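Local coordinates for protein probable starch synthase 4, chloroplastic/amyloplastic (Arabidopsis thaliana, PDB 6GNE) that belongs to the starch synthase family of glycosyltransferases with the two-domain GT-B fold, and binds ADP and glycans in defined pockets, at residues 153-156 with 157-161; 214-217 with 218-222; 275-278 with 279-283; 377-380 with 381-385. One frame throughout, in Å; residues are numbered along the deposited sequence.

Interaction 1 of 4, residues 153-156 with 157-161; sequences APLY and WDLYA. With GLC (alpha-D-glucopyranose), chain D.
W157 sits between the ring of Y156 and a glucopyranose of chain D, near the C-terminal end of helix 152-160 in the N-terminal domain of the GT-B fold. This is the tight part of the contact. Y156 turns an edge onto the six-membered half of the indole in a T-shaped stack, centroids 4.9 Å apart and planes at 77°. Its CD2 hangs near the middle of that face, 3.8 Å from CE2 of W157. The tyrosine reaches there with CG anti to its own backbone N (chi1 -178°), while its OH bonds to A168 N. Across the opposite indole face lies the sugar, displaced toward the rim, with O5 3.2 Å from CZ3 of W157 and C6 3.5 Å from CE3. W157 thus forms an aromatic wall of a glycan pocket that also includes D158. The other flank is looser: L155 CD2 and L159 CD1 meet at 3.8 Å, and although L155 is buried against helix 117-134, L159 and D158 are partly open to solvent. At Y160, whose OH bonds to R126 and E130, the helix widens into a pi-type turn in which Y156 O takes two amides: A161 N at 2.8 Å, and Y160 N at 3.0 Å from above the carbonyl plane, 43° out of it.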
loop_
_atom_site.group_PDB
_atom_site.type_symbol
_atom_site.label_atom_id
_atom_site.label_comp_id
_atom_site.label_asym_id
_atom_site.label_seq_id
_atom_site.Cartn_x
_atom_site.Cartn_y
_atom_site.Cartn_z
ATOM N N ALA A 153 6.862 10.184 16.053
ATOM C CA ALA A 153 7.034 11.647 16.005
ATOM C C ALA A 153 7.035 12.323 17.387
ATOM O O ALA A 153 8.015 12.967 17.726
ATOM C CB ALA A 153 6.003 12.296 15.075
ATOM N N PRO A 154 5.963 12.163 18.187
ATOM C CA PRO A 154 6.008 12.748 19.539
ATOM C C PRO A 154 7.048 12.096 20.462
ATOM O O PRO A 154 7.688 12.820 21.239
ATOM C CB PRO A 154 4.591 12.529 20.081
ATOM C CG PRO A 154 4.032 11.405 19.251
ATOM C CD PRO A 154 4.650 11.557 17.901
ATOM N N LEU A 155 7.228 10.776 20.373
ATOM C CA LEU A 155 8.290 10.086 21.107
ATOM C C LEU A 155 9.669 10.680 20.840
ATOM O O LEU A 155 10.409 11.011 21.795
ATOM C CB LEU A 155 8.290 8.584 20.816
ATOM C CG LEU A 155 7.189 7.785 21.543
ATOM C CD1 LEU A 155 7.048 6.370 21.011
ATOM C CD2 LEU A 155 7.450 7.732 23.034
ATOM N N TYR A 156 9.992 10.871 19.561
ATOM C CA TYR A 156 11.298 11.419 19.182
ATOM C C TYR A 156 11.558 12.771 19.838
ATOM O O TYR A 156 12.605 12.962 20.445
ATOM C CB TYR A 156 11.428 11.551 17.663
ATOM C CG TYR A 156 12.782 12.058 17.218
ATOM C CD1 TYR A 156 13.894 11.245 17.280
ATOM C CD2 TYR A 156 12.948 13.354 16.741
ATOM C CE1 TYR A 156 15.139 11.702 16.858
ATOM C CE2 TYR A 156 14.181 13.823 16.310
ATOM C CZ TYR A 156 15.271 12.996 16.370
ATOM O OH TYR A 156 16.503 13.447 15.965
ATOM N N TRP A 157 10.591 13.685 19.725
ATOM C CA TRP A 157 10.765 15.048 20.222
ATOM C C TRP A 157 10.716 15.137 21.751
ATOM O O TRP A 157 11.495 15.866 22.347
ATOM C CB TRP A 157 9.757 16.006 19.563
ATOM C CG TRP A 157 10.036 16.166 18.102
ATOM C CD1 TRP A 157 9.222 15.830 17.088
ATOM C CD2 TRP A 157 11.241 16.669 17.496
ATOM N NE1 TRP A 157 9.831 16.083 15.876
ATOM C CE2 TRP A 157 11.077 16.590 16.104
ATOM C CE3 TRP A 157 12.441 17.198 18.005
ATOM C CZ2 TRP A 157 12.059 17.015 15.198
ATOM C CZ3 TRP A 157 13.427 17.619 17.105
ATOM C CH2 TRP A 157 13.217 17.530 15.714
ATOM N N ASP A 158 9.830 14.373 22.376
ATOM C CA ASP A 158 9.657 14.428 23.823
ATOM C C ASP A 158 10.706 13.624 24.591
ATOM O O ASP A 158 11.156 14.068 25.634
ATOM C CB ASP A 158 8.214 14.046 24.190
ATOM C CG ASP A 158 7.184 15.119 23.770
ATOM O OD1 ASP A 158 7.516 16.121 23.071
ATOM O OD2 ASP A 158 6.003 14.943 24.152
ATOM N N LEU A 159 11.168 12.500 24.047
ATOM C CA LEU A 159 12.082 11.613 24.797
ATOM C C LEU A 159 13.460 11.277 24.191
ATOM O O LEU A 159 14.319 10.741 24.919
ATOM C CB LEU A 159 11.348 10.318 25.127
ATOM C CG LEU A 159 10.034 10.467 25.920
ATOM C CD1 LEU A 159 9.276 9.147 26.012
ATOM C CD2 LEU A 159 10.267 11.072 27.305
ATOM N N TYR A 160 13.697 11.571 22.910
ATOM C CA TYR A 160 14.946 11.137 22.259
ATOM C C TYR A 160 15.870 12.230 21.710
ATOM O O TYR A 160 17.093 12.048 21.742
ATOM C CB TYR A 160 14.649 10.096 21.183
ATOM C CG TYR A 160 14.249 8.768 21.778
ATOM C CD1 TYR A 160 12.952 8.560 22.240
ATOM C CD2 TYR A 160 15.168 7.724 21.905
ATOM C CE1 TYR A 160 12.579 7.354 22.809
ATOM C CE2 TYR A 160 14.792 6.499 22.454
ATOM C CZ TYR A 160 13.495 6.329 22.906
ATOM O OH TYR A 160 13.115 5.142 23.457
ATOM N N ALA A 161 15.304 13.331 21.203
ATOM C CA ALA A 161 16.078 14.558 20.908
ATOM C C ALA A 161 16.820 15.122 22.117
ATOM O O ALA A 161 17.961 15.540 21.942
ATOM C CB ALA A 161 15.225 15.631 20.242
HETATM C C1 GLC D . 12.036 21.225 16.246
HETATM C C2 GLC D . 10.934 20.879 15.249
HETATM C C3 GLC D . 9.557 20.996 15.909
HETATM C C4 GLC D . 9.513 20.252 17.232
HETATM C C5 GLC D . 10.660 20.632 18.159
HETATM C C6 GLC D . 10.630 19.812 19.458
HETATM O O1 GLC D . 11.997 22.640 16.516
HETATM O O2 GLC D . 11.048 21.772 14.136
HETATM O O3 GLC D . 8.522 20.464 15.084
HETATM O O4 GLC D . 8.321 20.629 17.887
HETATM O O5 GLC D . 11.898 20.454 17.455
HETATM O O6 GLC D . 10.347 20.632 20.605
#

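Interaction 2 of 4, residues 214-217 with 218-222; sequences NPVK and GAIIF. With GLC (alpha-D-glucopyranose), chain B.
K217 lies alongside I221 one turn further on, both side chains pointing the same way, with CG of K217 3.8 Å from CD1 of I221. Having CG anti to the backbone N (chi1 -175°) starts the lysine along this flank; further bends take NZ to the carbonyl oxygen of P201. On another flank V216 and I220 meet obliquely through CG1 of V216 and CD1 of I220, 4.1 Å apart, while V216 also packs on W147 and F172. This short helix, 215-222, belongs to the N-terminal domain of the GT-B fold, and N214 is its N-cap. OD1 of N214 accepts the amide N of K217 at 2.7 Å, the donor standing 44° out of the side-chain carbonyl plane. ND2 of the same amide bonds to Q180 and D206, which fixes its rotation and leaves the oxygen facing the helix. The first backbone turn follows with G218 N on N214 O at 3.0 Å. At the far end the helix reaches a glycan pocket: the F222 ring approaches the glucopyranose of chain B, CE1 of F222 lying 3.0 Å from O5, and the sugar O2 gives a weak hydrogen bond of 3.5 Å to I221 O.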
loop_
_atom_site.group_PDB
_atom_site.type_symbol
_atom_site.label_atom_id
_atom_site.label_comp_id
_atom_site.label_asym_id
_atom_site.label_seq_id
_atom_site.Cartn_x
_atom_site.Cartn_y
_atom_site.Cartn_z
ATOM N N ASN A 214 -5.433 10.765 19.280
ATOM C CA ASN A 214 -5.362 10.472 17.852
ATOM C C ASN A 214 -3.902 10.419 17.381
ATOM O O ASN A 214 -3.276 11.467 17.201
ATOM C CB ASN A 214 -6.155 11.517 17.067
ATOM C CG ASN A 214 -6.273 11.174 15.595
ATOM O OD1 ASN A 214 -5.274 10.858 14.944
ATOM N ND2 ASN A 214 -7.481 11.246 15.060
ATOM N N PRO A 215 -3.359 9.196 17.171
ATOM C CA PRO A 215 -1.965 9.041 16.758
ATOM C C PRO A 215 -1.601 9.730 15.460
ATOM O O PRO A 215 -0.560 10.363 15.382
ATOM C CB PRO A 215 -1.811 7.542 16.645
ATOM C CG PRO A 215 -2.728 7.009 17.685
ATOM C CD PRO A 215 -3.911 7.917 17.665
ATOM N N VAL A 216 -2.445 9.608 14.459
ATOM C CA VAL A 216 -2.186 10.244 13.172
ATOM C C VAL A 216 -2.186 11.761 13.323
ATOM O O VAL A 216 -1.359 12.429 12.716
ATOM C CB VAL A 216 -3.181 9.770 12.088
ATOM C CG1 VAL A 216 -3.025 10.562 10.790
ATOM C CG2 VAL A 216 -2.964 8.292 11.805
ATOM N N LYS A 217 -3.073 12.297 14.151
ATOM C CA LYS A 217 -3.064 13.737 14.434
ATOM C C LYS A 217 -1.775 14.215 15.112
ATOM O O LYS A 217 -1.263 15.299 14.806
ATOM C CB LYS A 217 -4.244 14.142 15.303
ATOM C CG LYS A 217 -4.270 15.639 15.483
ATOM C CD LYS A 217 -5.626 16.255 15.598
ATOM C CE LYS A 217 -6.057 16.440 17.016
ATOM N NZ LYS A 217 -6.798 17.717 17.177
ATOM N N GLY A 218 -1.267 13.416 16.050
ATOM C CA GLY A 218 0.041 13.677 16.644
ATOM C C GLY A 218 1.177 13.643 15.648
ATOM O O GLY A 218 2.099 14.429 15.763
ATOM N N ALA A 219 1.127 12.740 14.676
ATOM C CA ALA A 219 2.175 12.688 13.653
ATOM C C ALA A 219 2.096 13.842 12.682
ATOM O O ALA A 219 3.125 14.291 12.201
ATOM C CB ALA A 219 2.151 11.383 12.924
ATOM N N ILE A 220 0.892 14.344 12.399
ATOM C CA ILE A 220 0.784 15.515 11.533
ATOM C C ILE A 220 1.437 16.709 12.231
ATOM O O ILE A 220 2.157 17.478 11.629
ATOM C CB ILE A 220 -0.659 15.825 11.128
ATOM C CG1 ILE A 220 -1.211 14.740 10.182
ATOM C CG2 ILE A 220 -0.782 17.208 10.479
ATOM C CD1 ILE A 220 -2.734 14.592 10.228
ATOM N N ILE A 221 1.182 16.841 13.519
ATOM C CA ILE A 221 1.670 17.982 14.297
ATOM C C ILE A 221 3.177 17.939 14.534
ATOM O O ILE A 221 3.886 18.885 14.281
ATOM C CB ILE A 221 0.860 18.110 15.598
ATOM C CG1 ILE A 221 -0.594 18.501 15.215
ATOM C CG2 ILE A 221 1.449 19.168 16.534
ATOM C CD1 ILE A 221 -1.589 18.268 16.310
ATOM N N PHE A 222 3.663 16.806 14.992
ATOM C CA PHE A 222 5.072 16.661 15.397
ATOM C C PHE A 222 6.084 16.368 14.287
ATOM O O PHE A 222 7.266 16.355 14.552
ATOM C CB PHE A 222 5.179 15.609 16.521
ATOM C CG PHE A 222 4.664 16.102 17.831
ATOM C CD1 PHE A 222 5.532 16.704 18.722
ATOM C CD2 PHE A 222 3.317 16.004 18.184
ATOM C CE1 PHE A 222 5.085 17.186 19.951
ATOM C CE2 PHE A 222 2.859 16.522 19.388
ATOM C CZ PHE A 222 3.753 17.101 20.273
HETATM C C1 GLC B . 7.296 19.658 17.860
HETATM C C2 GLC B . 6.107 20.161 17.033
HETATM C C3 GLC B . 5.374 21.302 17.734
HETATM C C4 GLC B . 4.997 20.798 19.132
HETATM C C5 GLC B . 6.319 20.549 19.883
HETATM C C6 GLC B . 6.171 20.225 21.373
HETATM O O2 GLC B . 6.512 20.587 15.736
HETATM O O3 GLC B . 4.210 21.719 17.007
HETATM O O4 GLC B . 4.074 21.668 19.815
HETATM O O5 GLC B . 6.970 19.449 19.232
HETATM O O6 GLC B . 7.274 19.436 21.859
#

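Interaction 3 of 4, residues 275-278 with 279-283; sequences PFLK and AQFNA
Between L277 and F281 the backbone is largely extended, broken at K278, whose helical conformation (phi -70°, psi -53°) bends the chain; no hydrogen bond joins 275-278 to 279-283. The bend lets L277 look along the following residues. Its CD1 lies 3.3 Å from A279 O and 3.9 Å from CE1 of F281. The leucine and phenylalanine side chains cross at about a right angle, a methyl group meeting one ring carbon obliquely. F281 reaches this place with its ring swung between the backbone N and the carbonyl carbon (chi1 64°). Q280, bent at chi2, folds back toward L277, bringing NE2 3.9 Å from CB of L277, while the same nitrogen gives its hydrogen bond to D274 O. The stretch belongs to the long connection between strand 257-259 and helix 287-300, and both L277 and F281 lean on N292 of that helix and on A385 of helix 377-386. A279 O, although beside the leucine methyl, accepts from N292 ND2, and K278 N makes a weak bond to N292 OD1. The direct contact is thus van der Waals contact without hydrogen bonds, which implies that polar bonds that help fix the path of the loop come from residues outside the two segments, D274 and N292 among them.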
loop_
_atom_site.group_PDB
_atom_site.type_symbol
_atom_site.label_atom_id
_atom_site.label_comp_id
_atom_site.label_asym_id
_atom_site.label_seq_id
_atom_site.Cartn_x
_atom_site.Cartn_y
_atom_site.Cartn_z
ATOM N N PRO A 275 9.846 -14.028 -12.348
ATOM C CA PRO A 275 10.079 -15.484 -12.176
ATOM C C PRO A 275 8.787 -16.271 -11.910
ATOM O O PRO A 275 8.751 -17.450 -12.217
ATOM C CB PRO A 275 11.031 -15.561 -10.977
ATOM C CG PRO A 275 10.780 -14.301 -10.194
ATOM C CD PRO A 275 10.328 -13.240 -11.182
ATOM N N PHE A 276 7.750 -15.614 -11.386
ATOM C CA PHE A 276 6.442 -16.261 -11.158
ATOM C C PHE A 276 5.624 -16.602 -12.432
ATOM O O PHE A 276 4.639 -17.324 -12.345
ATOM C CB PHE A 276 5.564 -15.393 -10.265
ATOM C CG PHE A 276 6.127 -15.154 -8.905
ATOM C CD1 PHE A 276 6.150 -16.170 -7.952
ATOM C CD2 PHE A 276 6.605 -13.897 -8.548
ATOM C CE1 PHE A 276 6.665 -15.926 -6.676
ATOM C CE2 PHE A 276 7.111 -13.639 -7.268
ATOM C CZ PHE A 276 7.136 -14.644 -6.328
ATOM N N LEU A 277 6.021 -16.084 -13.594
ATOM C CA LEU A 277 5.268 -16.296 -14.828
ATOM C C LEU A 277 5.677 -17.553 -15.537
ATOM O O LEU A 277 6.802 -17.990 -15.416
ATOM C CB LEU A 277 5.445 -15.107 -15.802
ATOM C CG LEU A 277 4.921 -13.729 -15.423
ATOM C CD1 LEU A 277 4.967 -12.759 -16.598
ATOM C CD2 LEU A 277 3.517 -13.803 -14.856
ATOM N N LYS A 278 4.772 -18.085 -16.340
ATOM C CA LYS A 278 5.117 -19.152 -17.282
ATOM C C LYS A 278 5.998 -18.606 -18.412
ATOM O O LYS A 278 7.059 -19.179 -18.707
ATOM C CB LYS A 278 3.846 -19.806 -17.882
ATOM C CG LYS A 278 4.122 -21.131 -18.621
ATOM C CD LYS A 278 3.238 -21.366 -19.852
ATOM C CE LYS A 278 3.944 -22.193 -20.939
ATOM N NZ LYS A 278 3.629 -21.633 -22.305
ATOM N N ALA A 279 5.525 -17.535 -19.054
ATOM C CA ALA A 279 6.253 -16.895 -20.140
ATOM C C ALA A 279 6.449 -15.413 -19.857
ATOM O O ALA A 279 5.655 -14.772 -19.177
ATOM C CB ALA A 279 5.540 -17.102 -21.463
ATOM N N GLN A 280 7.519 -14.884 -20.419
ATOM C CA GLN A 280 7.948 -13.524 -20.209
ATOM C C GLN A 280 7.485 -12.739 -21.426
ATOM O O GLN A 280 7.249 -13.296 -22.466
ATOM C CB GLN A 280 9.495 -13.448 -20.064
ATOM C CG GLN A 280 10.214 -14.617 -19.345
ATOM C CD GLN A 280 10.173 -14.526 -17.830
ATOM O OE1 GLN A 280 11.206 -14.429 -17.195
ATOM N NE2 GLN A 280 8.983 -14.536 -17.249
ATOM N N PHE A 281 7.344 -11.426 -21.275
ATOM C CA PHE A 281 6.979 -10.545 -22.388
ATOM C C PHE A 281 7.270 -9.106 -22.022
ATOM O O PHE A 281 7.595 -8.803 -20.875
ATOM C CB PHE A 281 5.502 -10.709 -22.769
ATOM C CG PHE A 281 4.528 -10.312 -21.685
ATOM C CD1 PHE A 281 4.314 -11.112 -20.579
ATOM C CD2 PHE A 281 3.793 -9.157 -21.808
ATOM C CE1 PHE A 281 3.391 -10.756 -19.607
ATOM C CE2 PHE A 281 2.867 -8.797 -20.832
ATOM C CZ PHE A 281 2.670 -9.597 -19.720
ATOM N N ASN A 282 7.141 -8.216 -22.981
ATOM C CA ASN A 282 7.404 -6.806 -22.747
ATOM C C ASN A 282 6.648 -5.980 -23.776
ATOM O O ASN A 282 6.018 -6.536 -24.689
ATOM C CB ASN A 282 8.932 -6.521 -22.777
ATOM C CG ASN A 282 9.607 -6.930 -24.104
ATOM O OD1 ASN A 282 9.595 -6.176 -25.089
ATOM N ND2 ASN A 282 10.190 -8.133 -24.132
ATOM N N ALA A 283 6.733 -4.658 -23.631
ATOM C CA ALA A 283 6.095 -3.716 -24.560
ATOM C C ALA A 283 6.301 -4.041 -26.044
ATOM O O ALA A 283 5.422 -3.760 -26.849
ATOM C CB ALA A 283 6.536 -2.279 -24.246
#

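Interaction 4 of 4, residues 377-380 with 381-385; sequences EALS and HTIYA. With ADP (adenosine-5'-diphosphate), chain F.
The ADP pocket in the C-terminal domain of the GT-B fold has helix 377-386 along one side, and S380 and Y384, successive on one face of that helix, are the residues of these segments that line it. They are joined by the backbone bond Y384 N to S380 O, 3.0 Å long and nearly straight at 176°. S380 turns its hydroxyl back toward the preceding turn: OG gives a bond of 2.8 Å to E377 O, in the carbonyl plane and on a lone pair, which fixes the rotation of the serine and leaves CB 4.0 Å from the adenine C2 of ADP. E377 O also receives a weak bond from H381 N and lies at the edge of the H381 ring. Nearby, the E377 and H381 side chains run side by side, OE1 of E377 4.2 Å from NE2 of H381, with carboxylate and ring planes 58° apart. ND1 of H381 bonds to D274, and W269 stacks on the ring; two nearby carboxylates would probably favour a protonated imidazole. Elsewhere on the helix, L379 O is gripped twice, by T382 OG1 at 2.8 Å and by I383 N at 2.9 Å, while L379 and I383 pack on L344 of the parallel sheet. The Y384 ring, with CG beside the backbone N (chi1 -71°), passes S380 O and extends to the ribose, whose O2' lies near the ring plane and shares a hydrogen bond of 2.7 Å with Y384 OH.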
loop_
_atom_site.group_PDB
_atom_site.type_symbol
_atom_site.label_atom_id
_atom_site.label_comp_id
_atom_site.label_asym_id
_atom_site.label_seq_id
_atom_site.Cartn_x
_atom_site.Cartn_y
_atom_site.Cartn_z
ATOM N N GLU A 377 0.334 -14.636 -3.639
ATOM C CA GLU A 377 1.304 -13.821 -4.354
ATOM C C GLU A 377 1.597 -14.361 -5.737
ATOM O O GLU A 377 1.455 -13.674 -6.735
ATOM C CB GLU A 377 2.624 -13.704 -3.564
ATOM C CG GLU A 377 3.414 -12.465 -3.970
ATOM C CD GLU A 377 4.894 -12.467 -3.594
ATOM O OE1 GLU A 377 5.553 -11.505 -4.041
ATOM O OE2 GLU A 377 5.394 -13.370 -2.868
ATOM N N ALA A 378 2.009 -15.609 -5.794
ATOM C CA ALA A 378 2.322 -16.238 -7.073
ATOM C C ALA A 378 1.174 -15.995 -8.074
ATOM O O ALA A 378 1.382 -15.497 -9.179
ATOM C CB ALA A 378 2.599 -17.731 -6.871
ATOM N N LEU A 379 -0.044 -16.315 -7.657
ATOM C CA LEU A 379 -1.218 -16.218 -8.532
ATOM C C LEU A 379 -1.511 -14.811 -9.050
ATOM O O LEU A 379 -1.878 -14.656 -10.233
ATOM C CB LEU A 379 -2.484 -16.767 -7.844
ATOM C CG LEU A 379 -2.983 -18.066 -8.463
ATOM C CD1 LEU A 379 -4.149 -18.582 -7.627
ATOM C CD2 LEU A 379 -3.404 -17.865 -9.931
ATOM N N SER A 380 -1.350 -13.805 -8.187
ATOM C CA SER A 380 -1.515 -12.415 -8.613
ATOM C C SER A 380 -0.647 -12.066 -9.804
ATOM O O SER A 380 -1.127 -11.479 -10.769
ATOM C CB SER A 380 -1.308 -11.418 -7.469
ATOM O OG SER A 380 0.025 -11.303 -7.094
ATOM N N HIS A 381 0.622 -12.457 -9.769
ATOM C CA HIS A 381 1.485 -12.274 -10.936
ATOM C C HIS A 381 0.853 -12.807 -12.218
ATOM O O HIS A 381 0.740 -12.065 -13.179
ATOM C CB HIS A 381 2.873 -12.860 -10.716
ATOM C CG HIS A 381 3.740 -12.043 -9.805
ATOM N ND1 HIS A 381 4.666 -11.143 -10.273
ATOM C CD2 HIS A 381 3.812 -11.985 -8.453
ATOM C CE1 HIS A 381 5.276 -10.575 -9.252
ATOM N NE2 HIS A 381 4.773 -11.061 -8.136
ATOM N N THR A 382 0.427 -14.067 -12.229
ATOM C CA THR A 382 -0.124 -14.682 -13.454
ATOM C C THR A 382 -1.454 -14.040 -13.856
ATOM O O THR A 382 -1.774 -13.983 -15.043
ATOM C CB THR A 382 -0.280 -16.225 -13.342
ATOM O OG1 THR A 382 -1.029 -16.565 -12.166
ATOM C CG2 THR A 382 1.076 -16.927 -13.227
ATOM N N ILE A 383 -2.221 -13.523 -12.887
ATOM C CA ILE A 383 -3.492 -12.840 -13.195
ATOM C C ILE A 383 -3.283 -11.508 -13.863
ATOM O O ILE A 383 -3.974 -11.207 -14.840
ATOM C CB ILE A 383 -4.432 -12.732 -11.974
ATOM C CG1 ILE A 383 -5.009 -14.110 -11.653
ATOM C CG2 ILE A 383 -5.571 -11.763 -12.248
ATOM C CD1 ILE A 383 -5.702 -14.189 -10.310
ATOM N N TYR A 384 -2.357 -10.707 -13.355
ATOM C CA TYR A 384 -1.992 -9.442 -14.029
ATOM C C TYR A 384 -1.532 -9.762 -15.467
ATOM O O TYR A 384 -1.991 -9.138 -16.424
ATOM C CB TYR A 384 -0.874 -8.695 -13.297
ATOM C CG TYR A 384 -1.241 -8.050 -11.968
ATOM C CD1 TYR A 384 -2.205 -7.030 -11.892
ATOM C CD2 TYR A 384 -0.586 -8.415 -10.786
ATOM C CE1 TYR A 384 -2.530 -6.418 -10.682
ATOM C CE2 TYR A 384 -0.908 -7.808 -9.554
ATOM C CZ TYR A 384 -1.876 -6.805 -9.500
ATOM O OH TYR A 384 -2.165 -6.215 -8.289
ATOM N N ALA A 385 -0.644 -10.733 -15.624
ATOM C CA ALA A 385 -0.129 -11.101 -16.929
ATOM C C ALA A 385 -1.212 -11.571 -17.892
ATOM O O ALA A 385 -1.263 -11.109 -19.037
ATOM C CB ALA A 385 0.913 -12.199 -16.785
HETATM P PB ADP F . -4.472 -1.648 -0.580
HETATM O O1B ADP F . -3.243 -1.030 0.018
HETATM O O2B ADP F . -4.620 -3.133 -0.423
HETATM O O3B ADP F . -5.717 -0.919 -0.129
HETATM P PA ADP F . -3.038 -1.168 -3.037
HETATM O O1A ADP F . -3.480 -1.186 -4.472
HETATM O O2A ADP F . -2.313 0.082 -2.610
HETATM O O3A ADP F . -4.370 -1.430 -2.170
HETATM O "O5'" ADP F . -2.080 -2.412 -2.704
HETATM C "C5'" ADP F . -2.485 -3.765 -2.916
HETATM C "C4'" ADP F . -1.318 -4.761 -3.049
HETATM O "O4'" ADP F . -1.684 -6.020 -2.467
HETATM C "C3'" ADP F . -0.980 -5.102 -4.486
HETATM O "O3'" ADP F . 0.378 -5.504 -4.548
HETATM C "C2'" ADP F . -1.851 -6.295 -4.782
HETATM O "O2'" ADP F . -1.350 -7.096 -5.837
HETATM C "C1'" ADP F . -1.783 -7.026 -3.474
HETATM N N9 ADP F . -2.976 -7.852 -3.186
HETATM C C8 ADP F . -4.168 -7.429 -2.746
HETATM N N7 ADP F . -4.998 -8.477 -2.546
HETATM C C5 ADP F . -4.332 -9.600 -2.858
HETATM C C6 ADP F . -4.619 -11.069 -2.883
HETATM N N6 ADP F . -5.844 -11.532 -2.525
HETATM N N1 ADP F . -3.613 -11.898 -3.283
HETATM C C2 ADP F . -2.404 -11.407 -3.658
HETATM N N3 ADP F . -2.097 -10.100 -3.661
HETATM C C4 ADP F . -3.000 -9.173 -3.282
#

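The four contacts form two pairs, on opposite sides of the chain's centre. Interactions 1 and 2, with centres 13 Å apart, both contribute to one glycan pocket in the N-terminal domain: CB of A153 touches CB of F222 at 3.7 Å, and W157 NE1 makes a weak hydrogen bond to F222 O. Interactions 3 and 4, with centres 10 Å apart, meet where F276 CD2 lies 3.4 Å from H381 CD2 and L277 CD2 lies 3.6 Å from A385 CB, so loop 275-283 backs the helix that contacts ADP; the side chain of L277 is about 12 Å from ADP. The nearest atoms of interactions 2 and 4 are about 25 Å apart, consistent with this glycan pocket and the ADP pocket being well separated.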